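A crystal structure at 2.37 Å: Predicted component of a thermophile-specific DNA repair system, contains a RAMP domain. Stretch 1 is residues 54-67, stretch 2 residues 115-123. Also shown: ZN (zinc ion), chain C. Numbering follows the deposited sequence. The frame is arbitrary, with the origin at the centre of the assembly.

Stretch 1 (54-67) LKGRARALFELAWM
Stretch 2, residues 115-123: CPVCRIFGS

Residues 54-67 form one segment of a longer helix, and a short helix, 116-121, packs nearly antiparallel to it: the axes cross at 161° and approach to 10.1 Å. Register is set by two CA pairs, Glu63 CA to Val117 CA at 5.9 Å and Arg59 CA to Phe121 CA at 6.2 Å, so one turn of the short helix matches one turn of the long one.

Cys115 (phi/psi -98/116, chi1 t) occupies the N-cap position and, with Cys118 (chi1 m), binds zinc, each SG lying 2.3 Å from ZN; two further ligands come from elsewhere in the structure. The metal thus ties down the short helix across its first turn, while Cys118 directs its CA-to-CB bond away from the long helix.

Pro116 opens the helix and lays its C-gamma exo ring over a face of Trp66 (chi1 t, chi2 -114°), with Pro116 CG 3.4 Å from Trp66 CZ2. Its CB meets the edge of the Phe62 ring.

Val117 (chi1 t) is the first knob, set among Arg59, Phe62, Glu63 and Trp66. Val117 CG2 lies 3.6 Å from Phe62 CE2, and CG1 sits over one face of the Arg59 guanidinium.

One turn later Phe121 (chi1 m, chi2 -81°) is the second knob, among Lys55, Ala58, Arg59 and Phe62. Arg59 CA stands 4.1 Å from the centroid of the Phe121 ring, almost on the normal, and small Ala58 brings CB to 4.0 Å from Phe121 CE1. Phe62 (chi1 t, chi2 70°) meets this ring obliquely.

Gly122 leaves the helix at phi/psi 83/166, a positive phi that favours glycine. Here polar groups close the contact: extended Arg59 (t, t, t, -70°) donates from NH1 to Gly122 O at 3.1 Å, while Arg59 NH2 forms a salt bridge to Glu63 OE1 at 3.0 Å. Lys55 NZ adds a weak hydrogen bond to Phe121 O at 3.2 Å.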

ATOM      1  N   LEU A  54       7.413  -1.700   1.851  1.00 19.36           N
ATOM      2  CA  LEU A  54       6.643  -0.957   0.858  1.00 23.37           C
ATOM      3  C   LEU A  54       5.265  -0.621   1.410  1.00 24.92           C
ATOM      4  O   LEU A  54       4.799   0.513   1.307  1.00 20.40           O
ATOM      5  CB  LEU A  54       6.514  -1.749  -0.444  1.00 23.22           C
ATOM      6  CG  LEU A  54       7.698  -1.706  -1.412  1.00 35.65           C
ATOM      7  CD1 LEU A  54       7.563  -2.794  -2.465  1.00 37.27           C
ATOM      8  CD2 LEU A  54       7.820  -0.337  -2.068  1.00 38.18           C
ATOM      9  N   LYS A  55       4.616  -1.622   1.994  1.00 25.74           N
ATOM     10  CA  LYS A  55       3.298  -1.439   2.582  1.00 26.51           C
ATOM     11  C   LYS A  55       3.328  -0.402   3.704  1.00 22.28           C
ATOM     12  O   LYS A  55       2.518   0.524   3.721  1.00 23.84           O
ATOM     13  CB  LYS A  55       2.770  -2.780   3.098  1.00 30.06           C
ATOM     14  CG  LYS A  55       1.302  -2.790   3.496  1.00 30.80           C
ATOM     15  CD  LYS A  55       1.107  -3.680   4.709  1.00 34.68           C
ATOM     16  CE  LYS A  55      -0.288  -3.555   5.283  1.00 40.58           C
ATOM     17  NZ  LYS A  55      -0.366  -4.246   6.597  1.00 45.63           N
ATOM     18  N   GLY A  56       4.275  -0.553   4.627  1.00 17.15           N
ATOM     19  CA  GLY A  56       4.444   0.392   5.716  1.00 19.15           C
ATOM     20  C   GLY A  56       4.629   1.815   5.224  1.00 23.92           C
ATOM     21  O   GLY A  56       4.014   2.747   5.739  1.00 25.72           O
ATOM     22  N   ARG A  57       5.475   1.976   4.211  1.00 21.48           N
ATOM     23  CA  ARG A  57       5.759   3.294   3.658  1.00 23.34           C
ATOM     24  C   ARG A  57       4.524   3.876   2.974  1.00 21.32           C
ATOM     25  O   ARG A  57       4.185   5.041   3.183  1.00 21.86           O
ATOM     26  CB  ARG A  57       6.933   3.221   2.678  1.00 25.37           C
ATOM     27  CG  ARG A  57       7.294   4.547   2.024  1.00 24.03           C
ATOM     28  CD  ARG A  57       7.768   5.575   3.039  1.00 23.58           C
ATOM     29  NE  ARG A  57       8.254   6.786   2.383  1.00 24.78           N
ATOM     30  CZ  ARG A  57       8.385   7.965   2.983  1.00 24.37           C
ATOM     31  NH1 ARG A  57       8.057   8.104   4.260  1.00 23.38           N
ATOM     32  NH2 ARG A  57       8.835   9.010   2.303  1.00 20.94           N
ATOM     33  N   ALA A  58       3.853   3.062   2.165  1.00 18.93           N
ATOM     34  CA  ALA A  58       2.620   3.480   1.505  1.00 17.33           C
ATOM     35  C   ALA A  58       1.551   3.884   2.522  1.00 20.01           C
ATOM     36  O   ALA A  58       0.828   4.860   2.319  1.00 19.46           O
ATOM     37  CB  ALA A  58       2.104   2.375   0.599  1.00 14.36           C
ATOM     38  N   ARG A  59       1.456   3.129   3.614  1.00 19.88           N
ATOM     39  CA  ARG A  59       0.494   3.425   4.670  1.00 20.22           C
ATOM     40  C   ARG A  59       0.811   4.734   5.384  1.00 25.62           C
ATOM     41  O   ARG A  59      -0.076   5.559   5.616  1.00 24.33           O
ATOM     42  CB  ARG A  59       0.450   2.289   5.691  1.00 19.44           C
ATOM     43  CG  ARG A  59      -0.679   2.427   6.702  1.00 21.11           C
ATOM     44  CD  ARG A  59      -0.572   1.384   7.805  1.00 22.98           C
ATOM     45  NE  ARG A  59      -1.822   1.229   8.544  1.00 21.38           N
ATOM     46  CZ  ARG A  59      -2.330   2.139   9.372  1.00 20.73           C
ATOM     47  NH1 ARG A  59      -3.477   1.897   9.992  1.00 18.07           N
ATOM     48  NH2 ARG A  59      -1.692   3.281   9.593  1.00 20.68           N
ATOM     49  N   ALA A  60       2.079   4.906   5.746  1.00 25.40           N
ATOM     50  CA  ALA A  60       2.532   6.090   6.469  1.00 22.12           C
ATOM     51  C   ALA A  60       2.284   7.373   5.679  1.00 24.15           C
ATOM     52  O   ALA A  60       1.947   8.409   6.254  1.00 28.66           O
ATOM     53  CB  ALA A  60       4.006   5.960   6.817  1.00 13.74           C
ATOM     54  N   LEU A  61       2.455   7.304   4.363  1.00 20.31           N
ATOM     55  CA  LEU A  61       2.264   8.473   3.508  1.00 23.20           C
ATOM     56  C   LEU A  61       0.790   8.726   3.198  1.00 23.56           C
ATOM     57  O   LEU A  61       0.343   9.874   3.177  1.00 24.98           O
ATOM     58  CB  LEU A  61       3.049   8.316   2.205  1.00 25.26           C
ATOM     59  CG  LEU A  61       4.564   8.183   2.356  1.00 24.72           C
ATOM     60  CD1 LEU A  61       5.219   7.949   1.008  1.00 19.30           C
ATOM     61  CD2 LEU A  61       5.137   9.419   3.031  1.00 25.07           C
ATOM     62  N   PHE A  62       0.039   7.656   2.953  1.00 21.32           N
ATOM     63  CA  PHE A  62      -1.387   7.788   2.673  1.00 19.82           C
ATOM     64  C   PHE A  62      -2.164   8.361   3.853  1.00 22.46           C
ATOM     65  O   PHE A  62      -3.043   9.201   3.670  1.00 25.15           O
ATOM     66  CB  PHE A  62      -2.001   6.448   2.274  1.00 16.48           C
ATOM     67  CG  PHE A  62      -3.483   6.520   2.035  1.00 23.10           C
ATOM     68  CD1 PHE A  62      -3.985   7.183   0.927  1.00 20.45           C
ATOM     69  CD2 PHE A  62      -4.376   5.947   2.931  1.00 29.05           C
ATOM     70  CE1 PHE A  62      -5.350   7.261   0.707  1.00 23.11           C
ATOM     71  CE2 PHE A  62      -5.742   6.023   2.716  1.00 24.12           C
ATOM     72  CZ  PHE A  62      -6.228   6.682   1.603  1.00 23.44           C
ATOM     73  N   GLU A  63      -1.859   7.889   5.057  1.00 19.94           N
ATOM     74  CA  GLU A  63      -2.599   8.332   6.234  1.00 24.99           C
ATOM     75  C   GLU A  63      -2.395   9.829   6.464  1.00 26.07           C
ATOM     76  O   GLU A  63      -3.334  10.535   6.829  1.00 26.91           O
ATOM     77  CB  GLU A  63      -2.203   7.517   7.477  1.00 18.35           C
ATOM     78  CG  GLU A  63      -0.835   7.815   8.071  1.00 22.77           C
ATOM     79  CD  GLU A  63      -0.519   6.926   9.263  1.00 27.44           C
ATOM     80  OE1 GLU A  63      -1.452   6.283   9.787  1.00 28.53           O
ATOM     81  OE2 GLU A  63       0.655   6.876   9.683  1.00 27.92           O
ATOM     82  N   LEU A  64      -1.180  10.311   6.211  1.00 26.09           N
ATOM     83  CA  LEU A  64      -0.882  11.739   6.301  1.00 25.35           C
ATOM     84  C   LEU A  64      -1.634  12.531   5.241  1.00 27.25           C
ATOM     85  O   LEU A  64      -2.206  13.582   5.527  1.00 33.53           O
ATOM     86  CB  LEU A  64       0.621  11.986   6.164  1.00 22.68           C
ATOM     87  CG  LEU A  64       1.479  11.608   7.370  1.00 25.78           C
ATOM     88  CD1 LEU A  64       2.948  11.863   7.073  1.00 21.93           C
ATOM     89  CD2 LEU A  64       1.030  12.377   8.607  1.00 27.64           C
ATOM     90  N   ALA A  65      -1.616  12.025   4.013  1.00 25.83           N
ATOM     91  CA  ALA A  65      -2.304  12.679   2.905  1.00 25.00           C
ATOM     92  C   ALA A  65      -3.808  12.695   3.138  1.00 25.89           C
ATOM     93  O   ALA A  65      -4.477  13.686   2.852  1.00 30.63           O
ATOM     94  CB  ALA A  65      -1.979  11.989   1.591  1.00 17.45           C
ATOM     95  N   TRP A  66      -4.331  11.591   3.662  1.00 24.54           N
ATOM     96  CA  TRP A  66      -5.752  11.483   3.976  1.00 26.95           C
ATOM     97  C   TRP A  66      -6.134  12.505   5.037  1.00 29.88           C
ATOM     98  O   TRP A  66      -7.143  13.200   4.907  1.00 27.93           O
ATOM     99  CB  TRP A  66      -6.092  10.068   4.454  1.00 29.19           C
ATOM    100  CG  TRP A  66      -7.554   9.832   4.696  1.00 30.14           C
ATOM    101  CD1 TRP A  66      -8.156   9.577   5.896  1.00 32.04           C
ATOM    102  CD2 TRP A  66      -8.598   9.818   3.714  1.00 28.09           C
ATOM    103  NE1 TRP A  66      -9.508   9.408   5.721  1.00 30.22           N
ATOM    104  CE2 TRP A  66      -9.805   9.551   4.392  1.00 28.25           C
ATOM    105  CE3 TRP A  66      -8.629  10.007   2.329  1.00 27.64           C
ATOM    106  CZ2 TRP A  66     -11.029   9.469   3.731  1.00 28.99           C
ATOM    107  CZ3 TRP A  66      -9.847   9.925   1.675  1.00 27.16           C
ATOM    108  CH2 TRP A  66     -11.030   9.659   2.376  1.00 28.12           C
ATOM    109  N   MET A  67      -5.312  12.593   6.079  1.00 29.03           N
ATOM    110  CA  MET A  67      -5.523  13.537   7.171  1.00 28.62           C
ATOM    111  C   MET A  67      -5.574  14.978   6.667  1.00 33.24           C
ATOM    112  O   MET A  67      -6.516  15.713   6.963  1.00 33.09           O
ATOM    113  CB  MET A  67      -4.416  13.385   8.220  1.00 23.43           C
ATOM    114  CG  MET A  67      -4.532  14.335   9.403  1.00 16.21           C
ATOM    115  SD  MET A  67      -3.048  14.363  10.434  1.00 31.42           S
ATOM    116  CE  MET A  67      -1.928  15.315   9.409  1.00 36.70           C
ATOM    117  N   CYS A 115     -13.110   3.627   7.346  1.00 34.49           N
ATOM    118  CA  CYS A 115     -11.814   4.284   7.239  1.00 31.09           C
ATOM    119  C   CYS A 115     -10.970   3.647   6.141  1.00 31.13           C
ATOM    120  O   CYS A 115     -10.612   2.474   6.235  1.00 28.19           O
ATOM    121  CB  CYS A 115     -11.071   4.222   8.575  1.00 32.58           C
ATOM    122  SG  CYS A 115      -9.508   5.140   8.620  1.00 28.59           S
ATOM    123  N   PRO A 116     -10.650   4.424   5.096  1.00 30.77           N
ATOM    124  CA  PRO A 116      -9.825   3.960   3.972  1.00 28.63           C
ATOM    125  C   PRO A 116      -8.446   3.487   4.417  1.00 23.72           C
ATOM    126  O   PRO A 116      -7.971   2.458   3.939  1.00 23.54           O
ATOM    127  CB  PRO A 116      -9.711   5.201   3.084  1.00 31.56           C
ATOM    128  CG  PRO A 116     -10.887   6.035   3.443  1.00 35.96           C
ATOM    129  CD  PRO A 116     -11.109   5.809   4.904  1.00 33.68           C
ATOM    130  N   VAL A 117      -7.811   4.243   5.306  1.00 19.57           N
ATOM    131  CA  VAL A 117      -6.495   3.887   5.826  1.00 19.28           C
ATOM    132  C   VAL A 117      -6.474   2.492   6.439  1.00 21.14           C
ATOM    133  O   VAL A 117      -5.705   1.626   6.023  1.00 24.56           O
ATOM    134  CB  VAL A 117      -6.018   4.891   6.891  1.00 22.05           C
ATOM    135  CG1 VAL A 117      -4.680   4.450   7.476  1.00 22.20           C
ATOM    136  CG2 VAL A 117      -5.913   6.287   6.297  1.00 18.42           C
ATOM    137  N   CYS A 118      -7.334   2.281   7.427  1.00 21.04           N
ATOM    138  CA  CYS A 118      -7.330   1.047   8.204  1.00 20.82           C
ATOM    139  C   CYS A 118      -7.937  -0.145   7.454  1.00 23.05           C
ATOM    140  O   CYS A 118      -7.467  -1.271   7.603  1.00 21.45           O
ATOM    141  CB  CYS A 118      -8.052   1.270   9.536  1.00 14.86           C
ATOM    142  SG  CYS A 118      -7.185   2.412  10.661  1.00 27.54           S
ATOM    143  N   ARG A 119      -8.975   0.091   6.656  1.00 21.96           N
ATOM    144  CA  ARG A 119      -9.620  -1.009   5.937  1.00 25.73           C
ATOM    145  C   ARG A 119      -8.713  -1.574   4.835  1.00 28.33           C
ATOM    146  O   ARG A 119      -8.793  -2.758   4.500  1.00 27.73           O
ATOM    147  CB  ARG A 119     -10.963  -0.559   5.346  1.00 25.49           C
ATOM    148  CG  ARG A 119     -10.862   0.147   4.001  1.00 28.33           C
ATOM    149  CD  ARG A 119     -12.120   0.934   3.665  1.00 27.37           C
ATOM    150  NE  ARG A 119     -12.050   1.495   2.319  1.00 35.28           N
ATOM    151  CZ  ARG A 119     -12.732   2.560   1.910  1.00 37.71           C
ATOM    152  NH1 ARG A 119     -13.550   3.190   2.745  1.00 35.53           N
ATOM    153  NH2 ARG A 119     -12.594   2.994   0.663  1.00 33.17           N
ATOM    154  N   ILE A 120      -7.846  -0.727   4.284  1.00 26.20           N
ATOM    155  CA  ILE A 120      -6.925  -1.134   3.223  1.00 21.47           C
ATOM    156  C   ILE A 120      -5.602  -1.659   3.776  1.00 21.99           C
ATOM    157  O   ILE A 120      -5.137  -2.733   3.392  1.00 21.23           O
ATOM    158  CB  ILE A 120      -6.629   0.035   2.251  1.00 25.76           C
ATOM    159  CG1 ILE A 120      -7.883   0.413   1.460  1.00 26.90           C
ATOM    160  CG2 ILE A 120      -5.502  -0.329   1.295  1.00 23.97           C
ATOM    161  CD1 ILE A 120      -7.747   1.712   0.697  1.00 25.19           C
ATOM    162  N   PHE A 121      -4.988  -0.884   4.664  1.00 22.24           N
ATOM    163  CA  PHE A 121      -3.648  -1.196   5.147  1.00 23.89           C
ATOM    164  C   PHE A 121      -3.659  -1.878   6.519  1.00 25.06           C
ATOM    165  O   PHE A 121      -2.610  -2.067   7.138  1.00 24.85           O
ATOM    166  CB  PHE A 121      -2.804   0.078   5.193  1.00 26.68           C
ATOM    167  CG  PHE A 121      -2.576   0.702   3.840  1.00 20.41           C
ATOM    168  CD1 PHE A 121      -1.587   0.225   2.993  1.00 18.31           C
ATOM    169  CD2 PHE A 121      -3.351   1.772   3.418  1.00 23.99           C
ATOM    170  CE1 PHE A 121      -1.379   0.801   1.747  1.00 19.71           C
ATOM    171  CE2 PHE A 121      -3.146   2.353   2.174  1.00 23.78           C
ATOM    172  CZ  PHE A 121      -2.161   1.866   1.338  1.00 16.00           C
ATOM    173  N   GLY A 122      -4.846  -2.235   6.996  1.00 28.55           N
ATOM    174  CA  GLY A 122      -4.963  -2.975   8.240  1.00 30.64           C
ATOM    175  C   GLY A 122      -4.910  -2.084   9.463  1.00 32.57           C
ATOM    176  O   GLY A 122      -4.536  -0.912   9.377  1.00 29.45           O
ATOM    177  N   SER A 123      -5.288  -2.645  10.607  1.00 32.77           N
ATOM    178  CA  SER A 123      -5.274  -1.916  11.869  1.00 26.12           C
ATOM    179  C   SER A 123      -5.312  -2.894  13.036  1.00 28.73           C
ATOM    180  O   SER A 123      -5.941  -3.947  12.947  1.00 33.85           O
ATOM    181  CB  SER A 123      -6.456  -0.946  11.945  1.00 25.55           C
ATOM    182  OG  SER A 123      -6.515  -0.303  13.208  1.00 29.43           O
TER
HETATM  183 ZN    ZN C 401      -8.605   4.258  10.566  1.00 30.64          ZN